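Local coordinates for minor capsid protein (Cafeteriavirus-dependent mavirus, PDB 6G42), which forms the pentameric penton of the mavirus capsid and probably occupies the vertices of the virophage shell, at residues C[71-85]-C[152-166]. Numbering follows the deposited sequence.
Sequences HDYQVGIFNRSTDEI and NGHFIMFNDDMRVDF
Tyr-73 lies against helix 160-165 with Met-162 SD over one ring face, 3.9 Å from the ring centroid, a Met-aromatic contact. His-71 CB lies over the rim of the opposite face. At the ring's edge, Tyr-73 OH donates to Asp-165 OD2 over 2.7 Å, using the anti lone pair of a carboxylate turned nearly perpendicular to the ring; this bond holds the ring's outer end. Phe-166 adds an offset edge-to-face contact.

Asn-159 joins strand to helix. Its CG sits between backbone N and carbonyl carbon (chi1 74°), bringing the amide alongside the backbone of 72-74: ND2 gives Asp-72 O an in-plane bond of 2.9 Å, while OD1 accepts weakly from Gln-74 N and, as N-cap, weakly from Met-162 N. Asp-161 OD2 receives Asp-72 N at 3.1 Å; its OD1 bonds Gln-294 of the second subunit, and Asp-165 OD1 forms a salt bridge to Lys-60 there.

Beyond, strands 74-79 and 154-158 run antiparallel (153°), with Gly-76/Met-157 and Phe-78/Phe-155 as hydrogen-bonded pairs and Ile-77/Ile-156 non-hydrogen-bonded. Met-157 extends past Gly-76, and its bend at chi3 (62°) carries CE to Ile-85 CG1, 3.9 Å away. At the far end Arg-80 NH1 reaches Asn-152 O, 3.2 Å, its guanidinium beside Phe-155.

Val-75 and Ile-77 face helix 106-120. The whole is an antiparallel strand pair running into an Asn-capped helix at a subunit interface, in a domain apparently inserted into the jelly-roll between strands 49-62 and 201-207.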
ATOM      1  N   HIS C  71      23.199  18.488  16.132  1.00 67.25           N
ATOM      2  CA  HIS C  71      23.723  18.895  14.820  1.00 66.32           C
ATOM      3  C   HIS C  71      24.737  20.036  14.948  1.00 65.67           C
ATOM      4  O   HIS C  71      24.562  20.936  15.768  1.00 65.63           O
ATOM      5  CB  HIS C  71      22.580  19.340  13.902  1.00 66.11           C
ATOM      6  CG  HIS C  71      21.398  18.416  13.904  1.00 66.30           C
ATOM      7  ND1 HIS C  71      21.265  17.371  13.017  1.00 65.40           N
ATOM      8  CD2 HIS C  71      20.293  18.389  14.685  1.00 65.96           C
ATOM      9  CE1 HIS C  71      20.130  16.736  13.256  1.00 64.75           C
ATOM     10  NE2 HIS C  71      19.519  17.336  14.261  1.00 64.29           N
ATOM     11  N   ASP C  72      25.786  19.990  14.126  1.00 67.33           N
ATOM     12  CA  ASP C  72      26.805  21.048  14.052  1.00 67.57           C
ATOM     13  C   ASP C  72      26.880  21.589  12.627  1.00 62.78           C
ATOM     14  O   ASP C  72      27.791  21.255  11.870  1.00 60.37           O
ATOM     15  CB  ASP C  72      28.178  20.513  14.485  1.00 72.14           C
ATOM     16  CG  ASP C  72      28.202  20.043  15.933  1.00 77.44           C
ATOM     17  OD1 ASP C  72      27.683  20.759  16.819  1.00 82.59           O
ATOM     18  OD2 ASP C  72      28.758  18.954  16.190  1.00 81.70           O
ATOM     19  N   TYR C  73      25.912  22.424  12.269  1.00 61.78           N
ATOM     20  CA  TYR C  73      25.819  22.957  10.909  1.00 63.99           C
ATOM     21  C   TYR C  73      26.733  24.163  10.711  1.00 66.84           C
ATOM     22  O   TYR C  73      27.006  24.903  11.655  1.00 67.30           O
ATOM     23  CB  TYR C  73      24.371  23.340  10.556  1.00 62.24           C
ATOM     24  CG  TYR C  73      23.357  22.196  10.514  1.00 62.22           C
ATOM     25  CD1 TYR C  73      23.748  20.859  10.331  1.00 61.96           C
ATOM     26  CD2 TYR C  73      21.991  22.465  10.618  1.00 62.65           C
ATOM     27  CE1 TYR C  73      22.810  19.836  10.288  1.00 62.92           C
ATOM     28  CE2 TYR C  73      21.048  21.448  10.573  1.00 63.31           C
ATOM     29  CZ  TYR C  73      21.460  20.134  10.411  1.00 63.31           C
ATOM     30  OH  TYR C  73      20.529  19.123  10.368  1.00 60.71           O
ATOM     31  N   GLN C  74      27.196  24.335   9.472  1.00 70.60           N
ATOM     32  CA  GLN C  74      27.963  25.506   9.038  1.00 73.76           C
ATOM     33  C   GLN C  74      27.692  25.771   7.564  1.00 73.13           C
ATOM     34  O   GLN C  74      27.818  24.862   6.741  1.00 72.64           O
ATOM     35  CB  GLN C  74      29.471  25.294   9.186  1.00 79.22           C
ATOM     36  CG  GLN C  74      29.997  25.206  10.608  1.00 82.79           C
ATOM     37  CD  GLN C  74      31.520  25.127  10.673  1.00 85.48           C
ATOM     38  OE1 GLN C  74      32.222  25.509   9.732  1.00 81.07           O
ATOM     39  NE2 GLN C  74      32.036  24.627  11.795  1.00 88.96           N
ATOM     40  N   VAL C  75      27.335  27.012   7.240  1.00 73.05           N
ATOM     41  CA  VAL C  75      27.264  27.463   5.840  1.00 73.67           C
ATOM     42  C   VAL C  75      28.500  28.289   5.493  1.00 76.78           C
ATOM     43  O   VAL C  75      29.274  28.665   6.372  1.00 78.74           O
ATOM     44  CB  VAL C  75      25.971  28.249   5.504  1.00 73.55           C
ATOM     45  CG1 VAL C  75      24.765  27.329   5.585  1.00 72.47           C
ATOM     46  CG2 VAL C  75      25.783  29.474   6.394  1.00 75.80           C
ATOM     47  N   GLY C  76      28.682  28.546   4.203  1.00 79.88           N
ATOM     48  CA  GLY C  76      29.808  29.343   3.716  1.00 81.65           C
ATOM     49  C   GLY C  76      29.585  29.850   2.308  1.00 84.78           C
ATOM     50  O   GLY C  76      28.611  29.478   1.654  1.00 85.58           O
ATOM     51  N   ILE C  77      30.485  30.717   1.850  1.00 90.09           N
ATOM     52  CA  ILE C  77      30.417  31.275   0.493  1.00 91.36           C
ATOM     53  C   ILE C  77      31.783  31.198  -0.174  1.00 94.45           C
ATOM     54  O   ILE C  77      32.787  31.622   0.399  1.00 95.84           O
ATOM     55  CB  ILE C  77      29.895  32.723   0.489  1.00 91.56           C
ATOM     56  CG1 ILE C  77      28.621  32.794   1.337  1.00 93.50           C
ATOM     57  CG2 ILE C  77      29.648  33.193  -0.944  1.00 92.53           C
ATOM     58  CD1 ILE C  77      27.828  34.069   1.227  1.00 96.21           C
ATOM     59  N   PHE C  78      31.787  30.662  -1.395  1.00100.20           N
ATOM     60  CA  PHE C  78      32.998  30.390  -2.167  1.00101.78           C
ATOM     61  C   PHE C  78      32.956  31.222  -3.443  1.00103.28           C
ATOM     62  O   PHE C  78      32.039  31.072  -4.254  1.00101.42           O
ATOM     63  CB  PHE C  78      33.055  28.900  -2.509  1.00102.89           C
ATOM     64  CG  PHE C  78      34.336  28.462  -3.165  1.00103.87           C
ATOM     65  CD1 PHE C  78      35.464  28.187  -2.401  1.00105.45           C
ATOM     66  CD2 PHE C  78      34.409  28.296  -4.545  1.00104.80           C
ATOM     67  CE1 PHE C  78      36.644  27.770  -3.003  1.00106.94           C
ATOM     68  CE2 PHE C  78      35.586  27.878  -5.153  1.00103.78           C
ATOM     69  CZ  PHE C  78      36.705  27.614  -4.381  1.00106.03           C
ATOM     70  N   ASN C  79      33.940  32.103  -3.605  1.00107.18           N
ATOM     71  CA  ASN C  79      34.051  32.950  -4.791  1.00110.48           C
ATOM     72  C   ASN C  79      34.743  32.165  -5.905  1.00113.53           C
ATOM     73  O   ASN C  79      35.733  31.477  -5.653  1.00114.92           O
ATOM     74  CB  ASN C  79      34.845  34.221  -4.462  1.00110.52           C
ATOM     75  CG  ASN C  79      34.691  35.319  -5.513  1.00109.52           C
ATOM     76  OD1 ASN C  79      33.890  35.218  -6.445  1.00105.70           O
ATOM     77  ND2 ASN C  79      35.465  36.388  -5.354  1.00110.43           N
ATOM     78  N   ARG C  80      34.218  32.269  -7.123  1.00115.27           N
ATOM     79  CA  ARG C  80      34.804  31.584  -8.284  1.00116.61           C
ATOM     80  C   ARG C  80      36.039  32.301  -8.813  1.00118.84           C
ATOM     81  O   ARG C  80      37.065  31.662  -9.054  1.00124.02           O
ATOM     82  CB  ARG C  80      33.787  31.443  -9.415  1.00117.09           C
ATOM     83  CG  ARG C  80      32.847  30.259  -9.271  1.00116.91           C
ATOM     84  CD  ARG C  80      31.743  30.370 -10.301  1.00116.39           C
ATOM     85  NE  ARG C  80      31.098  29.107 -10.642  1.00115.11           N
ATOM     86  CZ  ARG C  80      30.135  28.982 -11.557  1.00114.03           C
ATOM     87  NH1 ARG C  80      29.692  30.042 -12.231  1.00112.36           N
ATOM     88  NH2 ARG C  80      29.606  27.791 -11.806  1.00114.70           N
ATOM     89  N   SER C  81      35.928  33.619  -8.999  1.00117.76           N
ATOM     90  CA  SER C  81      37.003  34.439  -9.579  1.00114.61           C
ATOM     91  C   SER C  81      38.325  34.307  -8.814  1.00115.66           C
ATOM     92  O   SER C  81      39.337  33.917  -9.399  1.00115.35           O
ATOM     93  CB  SER C  81      36.575  35.910  -9.680  1.00111.64           C
ATOM     94  OG  SER C  81      35.916  36.343  -8.505  1.00112.40           O
ATOM     95  N   THR C  82      38.306  34.610  -7.516  1.00116.94           N
ATOM     96  CA  THR C  82      39.488  34.418  -6.653  1.00119.24           C
ATOM     97  C   THR C  82      39.753  32.930  -6.347  1.00120.55           C
ATOM     98  O   THR C  82      40.893  32.545  -6.071  1.00118.68           O
ATOM     99  CB  THR C  82      39.393  35.209  -5.324  1.00118.28           C
ATOM    100  OG1 THR C  82      38.283  34.745  -4.550  1.00121.04           O
ATOM    101  CG2 THR C  82      39.241  36.705  -5.583  1.00116.47           C
ATOM    102  N   ASP C  83      38.691  32.118  -6.395  1.00120.91           N
ATOM    103  CA  ASP C  83      38.743  30.656  -6.187  1.00118.09           C
ATOM    104  C   ASP C  83      39.115  30.308  -4.731  1.00116.52           C
ATOM    105  O   ASP C  83      39.895  29.387  -4.470  1.00114.25           O
ATOM    106  CB  ASP C  83      39.686  29.987  -7.210  1.00117.40           C
ATOM    107  CG  ASP C  83      39.300  28.544  -7.517  1.00114.41           C
ATOM    108  OD1 ASP C  83      38.130  28.297  -7.876  1.00111.17           O
ATOM    109  OD2 ASP C  83      40.174  27.658  -7.415  1.00112.79           O
ATOM    110  N   GLU C  84      38.523  31.055  -3.799  1.00113.94           N
ATOM    111  CA  GLU C  84      38.840  30.972  -2.369  1.00112.79           C
ATOM    112  C   GLU C  84      37.573  31.069  -1.513  1.00110.43           C
ATOM    113  O   GLU C  84      36.547  31.592  -1.957  1.00108.80           O
ATOM    114  CB  GLU C  84      39.797  32.108  -1.978  1.00114.51           C
ATOM    115  CG  GLU C  84      41.219  31.977  -2.514  1.00113.92           C
ATOM    116  CD  GLU C  84      42.148  31.234  -1.571  1.00113.14           C
ATOM    117  OE1 GLU C  84      41.757  30.166  -1.057  1.00113.88           O
ATOM    118  OE2 GLU C  84      43.276  31.718  -1.348  1.00111.22           O
ATOM    119  N   ILE C  85      37.665  30.565  -0.283  1.00107.95           N
ATOM    120  CA  ILE C  85      36.587  30.679   0.706  1.00103.37           C
ATOM    121  C   ILE C  85      36.557  32.125   1.206  1.00101.00           C
ATOM    122  O   ILE C  85      37.583  32.656   1.632  1.00 97.98           O
ATOM    123  CB  ILE C  85      36.799  29.717   1.905  1.00102.02           C
ATOM    124  CG1 ILE C  85      36.767  28.253   1.442  1.00102.11           C
ATOM    125  CG2 ILE C  85      35.743  29.941   2.991  1.00101.43           C
ATOM    126  CD1 ILE C  85      37.423  27.283   2.408  1.00102.53           C
ATOM    127  N   ASN C 152      26.760  32.880 -11.259  1.00107.77           N
ATOM    128  CA  ASN C 152      27.988  33.128 -12.027  1.00109.18           C
ATOM    129  C   ASN C 152      29.161  33.487 -11.110  1.00108.20           C
ATOM    130  O   ASN C 152      30.283  33.028 -11.326  1.00102.57           O
ATOM    131  CB  ASN C 152      27.774  34.244 -13.060  1.00110.01           C
ATOM    132  CG  ASN C 152      26.841  33.829 -14.192  1.00110.54           C
ATOM    133  OD1 ASN C 152      26.990  32.751 -14.769  1.00110.35           O
ATOM    134  ND2 ASN C 152      25.880  34.689 -14.522  1.00108.63           N
ATOM    135  N   GLY C 153      28.888  34.302 -10.092  1.00109.05           N
ATOM    136  CA  GLY C 153      29.914  34.762  -9.155  1.00109.68           C
ATOM    137  C   GLY C 153      30.329  33.751  -8.099  1.00108.91           C
ATOM    138  O   GLY C 153      31.505  33.403  -7.994  1.00105.49           O
ATOM    139  N   HIS C 154      29.355  33.282  -7.322  1.00110.14           N
ATOM    140  CA  HIS C 154      29.618  32.538  -6.082  1.00108.98           C
ATOM    141  C   HIS C 154      28.882  31.201  -5.979  1.00106.74           C
ATOM    142  O   HIS C 154      28.001  30.888  -6.784  1.00108.83           O
ATOM    143  CB  HIS C 154      29.236  33.403  -4.875  1.00110.02           C
ATOM    144  CG  HIS C 154      29.819  34.783  -4.904  1.00111.73           C
ATOM    145  ND1 HIS C 154      29.209  35.839  -5.546  1.00111.41           N
ATOM    146  CD2 HIS C 154      30.959  35.277  -4.370  1.00112.86           C
ATOM    147  CE1 HIS C 154      29.945  36.926  -5.402  1.00110.45           C
ATOM    148  NE2 HIS C 154      31.014  36.612  -4.691  1.00112.70           N
ATOM    149  N   PHE C 155      29.276  30.425  -4.971  1.00101.50           N
ATOM    150  CA  PHE C 155      28.585  29.201  -4.561  1.00 98.61           C
ATOM    151  C   PHE C 155      28.154  29.300  -3.100  1.00 95.69           C
ATOM    152  O   PHE C 155      28.658  30.138  -2.350  1.00 98.94           O
ATOM    153  CB  PHE C 155      29.520  27.997  -4.679  1.00101.84           C
ATOM    154  CG  PHE C 155      29.636  27.430  -6.062  1.00104.38           C
ATOM    155  CD1 PHE C 155      28.505  27.010  -6.760  1.00106.22           C
ATOM    156  CD2 PHE C 155      30.888  27.256  -6.652  1.00104.49           C
ATOM    157  CE1 PHE C 155      28.617  26.463  -8.030  1.00106.68           C
ATOM    158  CE2 PHE C 155      31.007  26.707  -7.919  1.00104.36           C
ATOM    159  CZ  PHE C 155      29.870  26.311  -8.609  1.00106.69           C
ATOM    160  N   ILE C 156      27.227  28.427  -2.710  1.00 89.74           N
ATOM    161  CA  ILE C 156      26.884  28.192  -1.304  1.00 83.47           C
ATOM    162  C   ILE C 156      27.593  26.910  -0.867  1.00 80.95           C
ATOM    163  O   ILE C 156      27.581  25.914  -1.592  1.00 79.16           O
ATOM    164  CB  ILE C 156      25.362  28.040  -1.097  1.00 84.79           C
ATOM    165  CG1 ILE C 156      24.632  29.328  -1.498  1.00 85.17           C
ATOM    166  CG2 ILE C 156      25.039  27.699   0.360  1.00 86.17           C
ATOM    167  CD1 ILE C 156      23.140  29.159  -1.709  1.00 83.69           C
ATOM    168  N   MET C 157      28.193  26.945   0.324  1.00 80.89           N
ATOM    169  CA  MET C 157      28.924  25.808   0.903  1.00 78.52           C
ATOM    170  C   MET C 157      28.136  25.202   2.055  1.00 74.75           C
ATOM    171  O   MET C 157      27.588  25.932   2.872  1.00 74.87           O
ATOM    172  CB  MET C 157      30.273  26.259   1.463  1.00 81.63           C
ATOM    173  CG  MET C 157      31.274  26.770   0.442  1.00 82.97           C
ATOM    174  SD  MET C 157      32.599  27.703   1.233  1.00 85.95           S
ATOM    175  CE  MET C 157      33.354  26.468   2.287  1.00 83.39           C
ATOM    176  N   PHE C 158      28.092  23.872   2.104  1.00 72.32           N
ATOM    177  CA  PHE C 158      27.502  23.108   3.211  1.00 70.70           C
ATOM    178  C   PHE C 158      28.617  22.252   3.808  1.00 68.74           C
ATOM    179  O   PHE C 158      29.328  21.560   3.074  1.00 68.69           O
ATOM    180  CB  PHE C 158      26.416  22.149   2.683  1.00 71.71           C
ATOM    181  CG  PHE C 158      25.044  22.764   2.486  1.00 72.25           C
ATOM    182  CD1 PHE C 158      24.858  24.116   2.187  1.00 71.32           C
ATOM    183  CD2 PHE C 158      23.919  21.947   2.549  1.00 73.98           C
ATOM    184  CE1 PHE C 158      23.586  24.637   1.992  1.00 71.33           C
ATOM    185  CE2 PHE C 158      22.646  22.467   2.353  1.00 75.27           C
ATOM    186  CZ  PHE C 158      22.481  23.814   2.074  1.00 72.45           C
ATOM    187  N   ASN C 159      28.763  22.277   5.132  1.00 68.00           N
ATOM    188  CA  ASN C 159      29.688  21.355   5.821  1.00 68.25           C
ATOM    189  C   ASN C 159      29.082  19.943   5.877  1.00 66.60           C
ATOM    190  O   ASN C 159      27.964  19.733   5.408  1.00 65.19           O
ATOM    191  CB  ASN C 159      30.085  21.881   7.212  1.00 67.98           C
ATOM    192  CG  ASN C 159      28.977  21.765   8.242  1.00 67.35           C
ATOM    193  OD1 ASN C 159      27.797  21.802   7.911  1.00 69.48           O
ATOM    194  ND2 ASN C 159      29.358  21.660   9.509  1.00 68.26           N
ATOM    195  N   ASP C 160      29.807  18.988   6.451  1.00 66.71           N
ATOM    196  CA  ASP C 160      29.411  17.580   6.365  1.00 68.42           C
ATOM    197  C   ASP C 160      28.104  17.221   7.091  1.00 70.26           C
ATOM    198  O   ASP C 160      27.400  16.315   6.656  1.00 73.91           O
ATOM    199  CB  ASP C 160      30.539  16.655   6.833  1.00 69.79           C
ATOM    200  CG  ASP C 160      30.365  15.220   6.337  1.00 71.67           C
ATOM    201  OD1 ASP C 160      30.043  15.031   5.140  1.00 72.97           O
ATOM    202  OD2 ASP C 160      30.542  14.282   7.149  1.00 71.38           O
ATOM    203  N   ASP C 161      27.779  17.912   8.182  1.00 68.54           N
ATOM    204  CA  ASP C 161      26.481  17.705   8.849  1.00 68.07           C
ATOM    205  C   ASP C 161      25.312  18.232   8.007  1.00 68.44           C
ATOM    206  O   ASP C 161      24.272  17.578   7.919  1.00 68.97           O
ATOM    207  CB  ASP C 161      26.467  18.308  10.260  1.00 67.40           C
ATOM    208  CG  ASP C 161      27.161  17.413  11.296  1.00 69.52           C
ATOM    209  OD1 ASP C 161      27.993  16.558  10.915  1.00 66.58           O
ATOM    210  OD2 ASP C 161      26.871  17.570  12.505  1.00 71.26           O
ATOM    211  N   MET C 162      25.491  19.400   7.392  1.00 69.41           N
ATOM    212  CA  MET C 162      24.512  19.955   6.446  1.00 70.67           C
ATOM    213  C   MET C 162      24.376  19.069   5.206  1.00 68.22           C
ATOM    214  O   MET C 162      23.270  18.742   4.788  1.00 69.44           O
ATOM    215  CB  MET C 162      24.918  21.370   6.019  1.00 72.96           C
ATOM    216  CG  MET C 162      24.696  22.437   7.081  1.00 73.70           C
ATOM    217  SD  MET C 162      22.994  23.023   7.139  1.00 76.38           S
ATOM    218  CE  MET C 162      22.958  24.068   5.688  1.00 75.24           C
ATOM    219  N   ARG C 163      25.515  18.700   4.629  1.00 66.89           N
ATOM    220  CA  ARG C 163      25.585  17.772   3.496  1.00 66.49           C
ATOM    221  C   ARG C 163      24.701  16.542   3.706  1.00 63.63           C
ATOM    222  O   ARG C 163      23.868  16.221   2.864  1.00 63.11           O
ATOM    223  CB  ARG C 163      27.045  17.346   3.284  1.00 69.53           C
ATOM    224  CG  ARG C 163      27.295  16.207   2.299  1.00 70.78           C
ATOM    225  CD  ARG C 163      27.042  16.633   0.871  1.00 72.22           C
ATOM    226  NE  ARG C 163      27.582  15.651  -0.074  1.00 71.68           N
ATOM    227  CZ  ARG C 163      26.898  14.658  -0.642  1.00 70.03           C
ATOM    228  NH1 ARG C 163      25.599  14.460  -0.388  1.00 71.77           N
ATOM    229  NH2 ARG C 163      27.526  13.843  -1.484  1.00 69.01           N
ATOM    230  N   VAL C 164      24.888  15.867   4.835  1.00 60.81           N
ATOM    231  CA  VAL C 164      24.175  14.620   5.121  1.00 58.84           C
ATOM    232  C   VAL C 164      22.672  14.863   5.292  1.00 59.88           C
ATOM    233  O   VAL C 164      21.855  14.195   4.646  1.00 66.20           O
ATOM    234  CB  VAL C 164      24.778  13.872   6.341  1.00 56.17           C
ATOM    235  CG1 VAL C 164      23.957  12.640   6.705  1.00 55.44           C
ATOM    236  CG2 VAL C 164      26.199  13.427   6.035  1.00 55.94           C
ATOM    237  N   ASP C 165      22.310  15.820   6.143  1.00 56.67           N
ATOM    238  CA  ASP C 165      20.897  16.067   6.460  1.00 53.82           C
ATOM    239  C   ASP C 165      20.102  16.745   5.339  1.00 52.31           C
ATOM    240  O   ASP C 165      18.872  16.663   5.336  1.00 53.39           O
ATOM    241  CB  ASP C 165      20.766  16.842   7.772  1.00 53.20           C
ATOM    242  CG  ASP C 165      21.142  16.003   8.994  1.00 53.00           C
ATOM    243  OD1 ASP C 165      21.487  14.806   8.851  1.00 51.16           O
ATOM    244  OD2 ASP C 165      21.089  16.544  10.114  1.00 52.80           O
ATOM    245  N   PHE C 166      20.787  17.388   4.397  1.00 51.29           N
ATOM    246  CA  PHE C 166      20.146  17.923   3.177  1.00 53.59           C
ATOM    247  C   PHE C 166      20.795  17.320   1.918  1.00 54.46           C
ATOM    248  O   PHE C 166      21.112  18.019   0.958  1.00 53.27           O
ATOM    249  CB  PHE C 166      20.192  19.456   3.175  1.00 54.40           C
ATOM    250  CG  PHE C 166      19.592  20.078   4.409  1.00 55.41           C
ATOM    251  CD1 PHE C 166      20.363  20.296   5.544  1.00 55.38           C
ATOM    252  CD2 PHE C 166      18.252  20.429   4.446  1.00 55.50           C
ATOM    253  CE1 PHE C 166      19.813  20.858   6.686  1.00 55.12           C
ATOM    254  CE2 PHE C 166      17.699  21.000   5.585  1.00 55.90           C
ATOM    255  CZ  PHE C 166      18.482  21.215   6.705  1.00 55.09           C
TER